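Local coordinates for methyl-accepting chemotaxis protein (Vibrio cholerae, PDB 6CEQ) that senses oxygen through heme bound in its PAS domains and, as a chemoreceptor, probably relays the signal to the chemotaxis machinery, at residues E15-L21 with L48-I53; E35-F40 with V81-E85. The contacts are given in a common frame with arbitrary orientation. Residues are numbered along the deposited sequence.

In the fold
Both contacts belong to one PAS domain and reach its antiparallel sheet (order 2-1-5-4-3), interaction 1 at outer strand 18-21, interaction 2 at the turn between outer strand 75-81 and its neighbour 84-94. Their centres lie about 18 Å apart and their nearest atoms about 7 Å, so they do not touch. Along the chain the segments alternate, in the order 15-21, 35-40, 48-53, 81-85; after strand 18-21 the chain passes through helices 23-31 and 33-39, then doubles back at 48-53 before reaching the hairpin. Each contact supplies one residue to the heme pocket, I53 and F40 respectively, tying both contacts to the cofactor's surroundings.

Interaction 1: E15-L21 with L48-I53; sequences EGIIQYL and LVGKNI
At the outer edge of the PAS sheet, L48-I53 runs antiparallel to G16-I18, the run leading into strand 18-21, with I17 opposite N52 (CA-CA 4.4 Å) in a single, non-hydrogen-bonded bridge. E15 O takes a weak hydrogen bond from N52 ND2 (3.2 Å), the t chi1 of N52 bringing its amide back, while N52 OD1 accepts one from D54 N. G16, at phi/psi 84/15 where glycine is called for, accepts I53 N at G16 O (2.9 Å). I18 makes two backbone hydrogen bonds: I18 N to K51 O, and G50 N to I18 O, each 2.8 Å. Its inward side chain (m, t) sets CG1 3.7 Å from I53 CG2, and I53 touches the heme. Q19 and Y20 form a classic bulge facing M11, and L21 turns inward again, its CD1 4.1 Å from V49 CG2. L48-K51 is a type II turn (K51 N to L48 O, 3.0 Å), with G50 at phi/psi 91/-13. L21 CD2 meets L48 CD1 at 3.6 Å.

Interaction 2: E35-F40 with V81-E85; sequences ELAQAF and VGSLE
The last turn of helix 33-39 rests on a tight two-residue beta hairpin, and the fit is made by side-chain packing and one water, with no direct hydrogen bond across. The hairpin is a type II' turn from V81 to L84, closed by V81 N to L84 O (3.0 Å) and L84 N to V81 O (2.9 Å). The positive phi of G82 (phi/psi 59/-130) favours glycine; a CB there would also lie only 3.0 Å from A39 CB. Without one, A39 CB sits 3.6 Å from G82 CA, where the backbones come closest (CA-CA 4.9 Å). L36 (m, t) extends CD2 to both V81 CG1 (3.7 Å) and L84 CD1 (3.8 Å). V81 CG1 also meets the edge of the F40 ring, 3.7 Å from F40 CE1. F40 has left helical geometry (phi/psi -135/83); with chi1 m its ring reaches the hairpin and also touches the heme. E35 (m, p) lays CG 3.2 Å from S83 OG and CB 3.9 Å from L84 CD2, while a water donates to E35 O (2.7 Å) and accepts from S83 N (3.0 Å). Helix 33-39 thus covers the turn between strands 75-81 and 84-94, with F43 beside L36, R32 and T111 beside L84, and E85, already in strand 84-94, hydrogen-bonding through its backbone to I110.

Interaction 1: E15-L21 with L48-I53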
loop_
_atom_site.group_PDB
_atom_site.type_symbol
_atom_site.label_atom_id
_atom_site.label_comp_id
_atom_site.label_asym_id
_atom_site.label_seq_id
_atom_site.Cartn_x
_atom_site.Cartn_y
_atom_site.Cartn_z
ATOM N N GLU A 15 11.266 -8.230 -0.161
ATOM C CA GLU A 15 12.109 -7.290 -0.896
ATOM C C GLU A 15 11.339 -6.063 -1.384
ATOM O O GLU A 15 11.900 -5.263 -2.142
ATOM C CB GLU A 15 12.817 -7.982 -2.081
ATOM C CG GLU A 15 13.952 -8.923 -1.699
ATOM C CD GLU A 15 13.509 -10.157 -0.933
ATOM O OE1 GLU A 15 12.449 -10.743 -1.267
ATOM O OE2 GLU A 15 14.221 -10.511 0.038
ATOM N N GLY A 16 10.061 -5.920 -1.020
ATOM C CA GLY A 16 9.320 -4.726 -1.355
ATOM C C GLY A 16 8.718 -4.717 -2.736
ATOM O O GLY A 16 8.282 -3.655 -3.187
ATOM N N ILE A 17 8.642 -5.855 -3.406
ATOM C CA ILE A 17 8.040 -5.914 -4.729
ATOM C C ILE A 17 6.548 -6.117 -4.566
ATOM O O ILE A 17 6.113 -7.082 -3.915
ATOM C CB ILE A 17 8.655 -7.024 -5.586
ATOM C CG1 ILE A 17 10.165 -6.820 -5.721
ATOM C CG2 ILE A 17 7.978 -7.039 -6.955
ATOM C CD1 ILE A 17 10.544 -5.481 -6.327
ATOM N N ILE A 18 5.755 -5.226 -5.156
ATOM C CA ILE A 18 4.309 -5.332 -5.048
ATOM C C ILE A 18 3.860 -6.618 -5.727
ATOM O O ILE A 18 4.274 -6.920 -6.849
ATOM C CB ILE A 18 3.631 -4.107 -5.668
ATOM C CG1 ILE A 18 3.986 -2.841 -4.886
ATOM C CG2 ILE A 18 2.142 -4.300 -5.685
ATOM C CD1 ILE A 18 3.505 -1.559 -5.556
ATOM N N GLN A 19 3.058 -7.403 -5.014
ATOM C CA GLN A 19 2.590 -8.690 -5.512
ATOM C C GLN A 19 1.130 -8.698 -5.931
ATOM O O GLN A 19 0.771 -9.454 -6.836
ATOM C CB GLN A 19 2.798 -9.779 -4.450
ATOM C CG GLN A 19 4.239 -9.896 -3.967
ATOM C CD GLN A 19 5.175 -10.384 -5.060
ATOM O OE1 GLN A 19 6.173 -9.736 -5.379
ATOM N NE2 GLN A 19 4.858 -11.539 -5.635
ATOM N N TYR A 20 0.281 -7.890 -5.297
ATOM C CA TYR A 20 -1.153 -7.976 -5.537
ATOM C C TYR A 20 -1.833 -6.704 -5.051
ATOM O O TYR A 20 -1.483 -6.175 -3.994
ATOM C CB TYR A 20 -1.755 -9.194 -4.817
ATOM C CG TYR A 20 -3.241 -9.390 -5.056
ATOM C CD1 TYR A 20 -3.693 -9.932 -6.247
ATOM C CD2 TYR A 20 -4.182 -9.053 -4.087
ATOM C CE1 TYR A 20 -5.040 -10.112 -6.488
ATOM C CE2 TYR A 20 -5.550 -9.235 -4.317
ATOM C CZ TYR A 20 -5.962 -9.770 -5.521
ATOM O OH TYR A 20 -7.298 -9.967 -5.783
ATOM N N LEU A 21 -2.804 -6.228 -5.832
ATOM C CA LEU A 21 -3.761 -5.212 -5.416
ATOM C C LEU A 21 -5.160 -5.777 -5.580
ATOM O O LEU A 21 -5.477 -6.342 -6.633
ATOM C CB LEU A 21 -3.639 -3.931 -6.240
ATOM C CG LEU A 21 -2.569 -2.926 -5.833
ATOM C CD1 LEU A 21 -1.233 -3.309 -6.420
ATOM C CD2 LEU A 21 -2.982 -1.546 -6.309
ATOM N N LEU A 48 1.176 -1.471 -11.224
ATOM C CA LEU A 48 1.895 -1.405 -9.950
ATOM C C LEU A 48 2.524 -2.734 -9.558
ATOM O O LEU A 48 3.592 -2.759 -8.937
ATOM C CB LEU A 48 0.941 -0.950 -8.848
ATOM C CG LEU A 48 0.447 0.488 -8.900
ATOM C CD1 LEU A 48 -0.546 0.726 -7.769
ATOM C CD2 LEU A 48 1.610 1.462 -8.790
ATOM N N VAL A 49 1.878 -3.844 -9.916
ATOM C CA VAL A 49 2.394 -5.154 -9.555
ATOM C C VAL A 49 3.755 -5.347 -10.211
ATOM O O VAL A 49 3.958 -4.995 -11.379
ATOM C CB VAL A 49 1.392 -6.248 -9.959
ATOM C CG1 VAL A 49 2.032 -7.627 -9.862
ATOM C CG2 VAL A 49 0.146 -6.181 -9.074
ATOM N N GLY A 50 4.714 -5.838 -9.434
ATOM C CA GLY A 50 6.065 -6.010 -9.914
ATOM C C GLY A 50 6.966 -4.822 -9.681
ATOM O O GLY A 50 8.186 -4.947 -9.841
ATOM N N LYS A 51 6.406 -3.672 -9.331
ATOM C CA LYS A 51 7.208 -2.507 -9.001
ATOM C C LYS A 51 7.656 -2.567 -7.546
ATOM O O LYS A 51 7.018 -3.198 -6.701
ATOM C CB LYS A 51 6.434 -1.220 -9.268
ATOM C CG LYS A 51 6.353 -0.928 -10.760
ATOM C CD LYS A 51 5.920 0.488 -11.075
ATOM C CE LYS A 51 6.116 0.768 -12.559
ATOM N NZ LYS A 51 5.585 -0.359 -13.378
ATOM N N ASN A 52 8.789 -1.934 -7.270
ATOM C CA ASN A 52 9.268 -1.833 -5.901
ATOM C C ASN A 52 8.622 -0.651 -5.191
ATOM O O ASN A 52 8.542 0.452 -5.737
ATOM C CB ASN A 52 10.786 -1.692 -5.871
ATOM C CG ASN A 52 11.348 -1.956 -4.501
ATOM O OD1 ASN A 52 11.098 -1.199 -3.565
ATOM N ND2 ASN A 52 12.093 -3.040 -4.368
ATOM N N ILE A 53 8.185 -0.876 -3.945
ATOM C CA ILE A 53 7.495 0.177 -3.209
ATOM C C ILE A 53 8.386 1.384 -2.955
ATOM O O ILE A 53 7.874 2.493 -2.753
ATOM C CB ILE A 53 6.954 -0.369 -1.865
ATOM C CG1 ILE A 53 8.109 -0.772 -0.946
ATOM C CG2 ILE A 53 6.045 -1.563 -2.103
ATOM C CD1 ILE A 53 7.659 -1.221 0.463
#

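Interaction 2: E35-F40 with V81-E85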
loop_
_atom_site.group_PDB
_atom_site.type_symbol
_atom_site.label_atom_id
_atom_site.label_comp_id
_atom_site.label_asym_id
_atom_site.label_seq_id
_atom_site.Cartn_x
_atom_site.Cartn_y
_atom_site.Cartn_z
ATOM N N GLU A 35 -5.619 12.796 -9.223
ATOM C CA GLU A 35 -4.837 13.182 -8.053
ATOM C C GLU A 35 -3.520 12.410 -7.987
ATOM O O GLU A 35 -2.492 12.957 -7.568
ATOM C CB GLU A 35 -5.661 12.961 -6.786
ATOM C CG GLU A 35 -6.832 13.921 -6.612
ATOM C CD GLU A 35 -8.056 13.556 -7.441
ATOM O OE1 GLU A 35 -8.092 12.449 -8.021
ATOM O OE2 GLU A 35 -8.994 14.380 -7.502
ATOM N N LEU A 36 -3.531 11.131 -8.374
ATOM C CA LEU A 36 -2.319 10.324 -8.255
ATOM C C LEU A 36 -1.292 10.684 -9.324
ATOM O O LEU A 36 -0.083 10.632 -9.069
ATOM C CB LEU A 36 -2.659 8.838 -8.309
ATOM C CG LEU A 36 -3.392 8.384 -7.048
ATOM C CD1 LEU A 36 -3.913 6.979 -7.227
ATOM C CD2 LEU A 36 -2.480 8.483 -5.836
ATOM N N ALA A 37 -1.743 11.024 -10.533
ATOM C CA ALA A 37 -0.796 11.439 -11.564
ATOM C C ALA A 37 -0.170 12.800 -11.266
ATOM O O ALA A 37 0.940 13.073 -11.732
ATOM C CB ALA A 37 -1.478 11.469 -12.934
ATOM N N GLN A 38 -0.844 13.654 -10.493
ATOM C CA GLN A 38 -0.215 14.895 -10.053
ATOM C C GLN A 38 0.905 14.624 -9.053
ATOM O O GLN A 38 1.982 15.228 -9.136
ATOM C CB GLN A 38 -1.259 15.830 -9.442
ATOM C CG GLN A 38 -0.678 17.137 -8.927
ATOM C CD GLN A 38 -1.736 18.196 -8.672
ATOM O OE1 GLN A 38 -2.786 18.208 -9.313
ATOM N NE2 GLN A 38 -1.464 19.089 -7.726
ATOM N N ALA A 39 0.677 13.710 -8.107
ATOM C CA ALA A 39 1.701 13.393 -7.119
ATOM C C ALA A 39 2.771 12.459 -7.666
ATOM O O ALA A 39 3.940 12.562 -7.273
ATOM C CB ALA A 39 1.052 12.763 -5.888
ATOM N N PHE A 40 2.399 11.579 -8.589
ATOM C CA PHE A 40 3.293 10.573 -9.164
ATOM C C PHE A 40 3.080 10.559 -10.674
ATOM O O PHE A 40 2.362 9.711 -11.204
ATOM C CB PHE A 40 3.030 9.190 -8.564
ATOM C CG PHE A 40 3.137 9.137 -7.059
ATOM C CD1 PHE A 40 2.020 9.255 -6.262
ATOM C CD2 PHE A 40 4.374 8.993 -6.453
ATOM C CE1 PHE A 40 2.125 9.204 -4.883
ATOM C CE2 PHE A 40 4.486 8.935 -5.077
ATOM C CZ PHE A 40 3.358 9.046 -4.293
ATOM N N VAL A 81 -1.253 10.927 0.358
ATOM C CA VAL A 81 -0.795 10.457 -0.941
ATOM C C VAL A 81 -1.277 11.507 -1.932
ATOM O O VAL A 81 -2.434 11.478 -2.365
ATOM C CB VAL A 81 -1.338 9.063 -1.278
ATOM C CG1 VAL A 81 -0.707 8.532 -2.543
ATOM C CG2 VAL A 81 -1.087 8.117 -0.124
ATOM N N GLY A 82 -0.406 12.448 -2.285
ATOM C CA GLY A 82 -0.883 13.619 -2.999
ATOM C C GLY A 82 -1.921 14.333 -2.157
ATOM O O GLY A 82 -1.711 14.596 -0.969
ATOM N N SER A 83 -3.069 14.636 -2.765
ATOM C CA SER A 83 -4.183 15.248 -2.050
ATOM C C SER A 83 -5.111 14.221 -1.410
ATOM O O SER A 83 -6.126 14.608 -0.820
ATOM C CB SER A 83 -4.987 16.154 -2.990
ATOM O OG SER A 83 -5.587 15.408 -4.031
ATOM N N LEU A 84 -4.797 12.936 -1.514
ATOM C CA LEU A 84 -5.586 11.911 -0.854
ATOM C C LEU A 84 -5.071 11.711 0.568
ATOM O O LEU A 84 -3.940 12.072 0.901
ATOM C CB LEU A 84 -5.519 10.595 -1.626
ATOM C CG LEU A 84 -5.723 10.725 -3.138
ATOM C CD1 LEU A 84 -5.620 9.369 -3.810
ATOM C CD2 LEU A 84 -7.059 11.396 -3.440
ATOM N N GLU A 85 -5.919 11.117 1.403
ATOM C CA GLU A 85 -5.575 10.817 2.785
ATOM C C GLU A 85 -6.116 9.440 3.127
ATOM O O GLU A 85 -7.250 9.118 2.769
ATOM C CB GLU A 85 -6.180 11.845 3.746
ATOM C CG GLU A 85 -5.253 12.947 4.196
ATOM C CD GLU A 85 -5.858 13.768 5.322
ATOM O OE1 GLU A 85 -6.600 14.734 5.027
ATOM O OE2 GLU A 85 -5.613 13.436 6.502
HETATM O O HOH W 1 -2.413 14.930 -5.695
#